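Local coordinates for protein cytochrome c7 (Geobacter sulfurreducens, PDB 3H34) that binds three haems and probably carries electrons, as a multihaem cytochrome c7 of a family involved in Fe(III) respiration, at residues T14-H17 / K18-S21. Residues are numbered along the deposited sequence; the frame is centred on the assembly and turned at random.
Sequences TFTH and KRHS. With HEM (protoporphyrin IX containing Fe), chain C.
Phe15 turns its CE1 edge onto one face of the His20 imidazole, an edge-to-face pair with ring centroids 4.9 Å apart and planes at 55°. CG of Phe15 stands anti to the backbone N (chi1 176°), which carries the ring to the haem as well: Phe15 CD1 lies 3.6 Å from HEM C2B, and CBB of the haem sits over one ring face. The imidazole is fixed at both nitrogens. His20 NE2 binds HEM FE at 2.0 Å, with His54 as the other axial ligand, while His20 ND1 donates to Thr16 O at 2.8 Å from above the carbonyl plane and more weakly to Thr16 OG1. Thr16 O also accepts from His20 N at 2.9 Å. Thr16 OG1 donates to HEM O1A at 2.7 Å; the extended Arg19 chain brings NH1 and NH2 to HEM O2D. An alanine in place of Phe15 would probably uncover that imidazole face and deprive the haem edge of its aromatic neighbour. His17, at the start of the short helix, ligates another haem iron together with His31, so the helix joins two haem sites. Hydrogen bonding at ND1 would be expected to make His20 a more electron-rich iron ligand, and Arg19 probably offsets propionate charge.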
loop_
_atom_site.group_PDB
_atom_site.type_symbol
_atom_site.label_atom_id
_atom_site.label_comp_id
_atom_site.label_asym_id
_atom_site.label_seq_id
_atom_site.Cartn_x
_atom_site.Cartn_y
_atom_site.Cartn_z
ATOM N N THR A 14 -2.826 8.097 0.421
ATOM C CA THR A 14 -2.796 8.247 -1.030
ATOM C C THR A 14 -1.823 7.214 -1.566
ATOM O O THR A 14 -0.622 7.272 -1.284
ATOM C CB THR A 14 -2.341 9.657 -1.438
ATOM O OG1 THR A 14 -3.289 10.615 -0.952
ATOM C CG2 THR A 14 -2.250 9.769 -2.954
ATOM N N PHE A 15 -2.348 6.271 -2.342
ATOM C CA PHE A 15 -1.550 5.180 -2.884
ATOM C C PHE A 15 -1.289 5.258 -4.385
ATOM O O PHE A 15 -2.207 5.161 -5.204
ATOM C CB PHE A 15 -2.227 3.850 -2.522
ATOM C CG PHE A 15 -1.553 2.634 -3.097
ATOM C CD1 PHE A 15 -0.192 2.414 -2.917
ATOM C CD2 PHE A 15 -2.292 1.695 -3.803
ATOM C CE1 PHE A 15 0.419 1.266 -3.434
ATOM C CE2 PHE A 15 -1.692 0.550 -4.320
ATOM C CZ PHE A 15 -0.335 0.337 -4.136
ATOM N N THR A 16 -0.017 5.429 -4.732
ATOM C CA THR A 16 0.398 5.513 -6.125
ATOM C C THR A 16 0.518 4.100 -6.694
ATOM O O THR A 16 1.613 3.577 -6.894
ATOM C CB THR A 16 1.738 6.260 -6.245
ATOM O OG1 THR A 16 2.705 5.647 -5.387
ATOM C CG2 THR A 16 1.564 7.722 -5.839
ATOM N N HIS A 17 -0.642 3.501 -6.944
ATOM C CA HIS A 17 -0.772 2.146 -7.465
ATOM C C HIS A 17 0.082 1.864 -8.702
ATOM O O HIS A 17 0.898 0.940 -8.705
ATOM C CB HIS A 17 -2.249 1.884 -7.780
ATOM C CG HIS A 17 -2.545 0.486 -8.220
ATOM N ND1 HIS A 17 -3.327 0.174 -9.311
ATOM C CD2 HIS A 17 -2.195 -0.704 -7.668
ATOM C CE1 HIS A 17 -3.425 -1.162 -9.384
ATOM N NE2 HIS A 17 -2.756 -1.742 -8.407
ATOM N N LYS A 18 -0.110 2.659 -9.751
ATOM C CA LYS A 18 0.635 2.482 -10.992
ATOM C C LYS A 18 2.125 2.734 -10.778
ATOM O O LYS A 18 2.962 1.936 -11.202
ATOM C CB LYS A 18 0.093 3.429 -12.072
ATOM C CG LYS A 18 0.774 3.303 -13.434
ATOM C CD LYS A 18 0.610 1.903 -14.012
ATOM C CE LYS A 18 1.133 1.819 -15.440
ATOM N NZ LYS A 18 2.562 2.218 -15.547
ATOM N N ARG A 19 2.456 3.835 -10.112
ATOM C CA ARG A 19 3.857 4.160 -9.865
ATOM C C ARG A 19 4.573 3.015 -9.153
ATOM O O ARG A 19 5.732 2.717 -9.454
ATOM C CB ARG A 19 3.975 5.442 -9.036
ATOM C CG ARG A 19 5.417 5.893 -8.805
ATOM C CD ARG A 19 5.486 7.319 -8.278
ATOM N NE ARG A 19 6.862 7.800 -8.170
ATOM C CZ ARG A 19 7.682 7.521 -7.162
ATOM N NH1 ARG A 19 7.269 6.763 -6.156
ATOM N NH2 ARG A 19 8.920 8.000 -7.159
ATOM N N HIS A 20 3.890 2.370 -8.213
ATOM C CA HIS A 20 4.506 1.267 -7.482
ATOM C C HIS A 20 4.965 0.117 -8.371
ATOM O O HIS A 20 5.869 -0.624 -8.001
ATOM C CB HIS A 20 3.565 0.742 -6.396
ATOM C CG HIS A 20 3.727 1.434 -5.079
ATOM N ND1 HIS A 20 3.383 2.746 -4.846
ATOM C CD2 HIS A 20 4.253 0.980 -3.914
ATOM C CE1 HIS A 20 3.710 3.038 -3.574
ATOM N NE2 HIS A 20 4.243 1.994 -2.968
ATOM N N SER A 21 4.351 -0.041 -9.540
ATOM C CA SER A 21 4.766 -1.112 -10.437
ATOM C C SER A 21 6.133 -0.834 -11.046
ATOM O O SER A 21 6.723 -1.701 -11.686
ATOM C CB SER A 21 3.732 -1.329 -11.542
ATOM O OG SER A 21 2.651 -2.095 -11.046
HETATM C CHA HEM C . 6.899 4.599 -1.748
HETATM C CHB HEM C . 2.464 3.922 0.128
HETATM C CHC HEM C . 2.954 -0.846 -0.677
HETATM C CHD HEM C . 7.555 -0.186 -2.061
HETATM C C1A HEM C . 5.613 4.826 -1.244
HETATM C C2A HEM C . 5.083 6.142 -0.905
HETATM C C3A HEM C . 3.887 5.930 -0.304
HETATM C C4A HEM C . 3.631 4.516 -0.344
HETATM C CMA HEM C . 3.020 6.957 0.408
HETATM C CAA HEM C . 5.703 7.508 -1.215
HETATM C CBA HEM C . 5.974 7.684 -2.702
HETATM C CGA HEM C . 4.707 7.614 -3.535
HETATM O O1A HEM C . 4.800 7.283 -4.734
HETATM O O2A HEM C . 3.623 7.905 -2.989
HETATM C C1B HEM C . 2.204 2.547 0.049
HETATM C C2B HEM C . 0.973 1.912 0.464
HETATM C C3B HEM C . 1.097 0.599 0.185
HETATM C C4B HEM C . 2.416 0.403 -0.380
HETATM C CMB HEM C . -0.245 2.578 1.100
HETATM C CAB HEM C . 0.081 -0.507 0.445
HETATM C CBB HEM C . -1.284 -0.309 -0.197
HETATM C C1C HEM C . 4.265 -1.074 -1.076
HETATM C C2C HEM C . 4.833 -2.400 -1.259
HETATM C C3C HEM C . 6.139 -2.230 -1.632
HETATM C C4C HEM C . 6.359 -0.791 -1.677
HETATM C CMC HEM C . 4.129 -3.730 -0.993
HETATM C CAC HEM C . 7.228 -3.291 -1.885
HETATM C CBC HEM C . 6.828 -4.675 -2.373
HETATM C C1D HEM C . 7.753 1.192 -2.114
HETATM C C2D HEM C . 8.993 1.817 -2.513
HETATM C C3D HEM C . 8.814 3.146 -2.424
HETATM C C4D HEM C . 7.449 3.355 -1.977
HETATM C CMD HEM C . 10.267 1.125 -2.970
HETATM C CAD HEM C . 9.832 4.229 -2.743
HETATM C CBD HEM C . 9.611 4.790 -4.139
HETATM C CGD HEM C . 10.465 6.008 -4.417
HETATM O O1D HEM C . 11.699 5.916 -4.263
HETATM O O2D HEM C . 9.901 7.056 -4.790
HETATM N NA HEM C . 4.713 3.825 -0.907
HETATM N NB HEM C . 3.100 1.602 -0.462
HETATM N NC HEM C . 5.212 -0.085 -1.298
HETATM N ND HEM C . 6.804 2.153 -1.769
HETATM FE FE HEM C . 4.967 1.867 -1.109
HETATM O O HOH W 1 0.225 -1.237 -10.489
#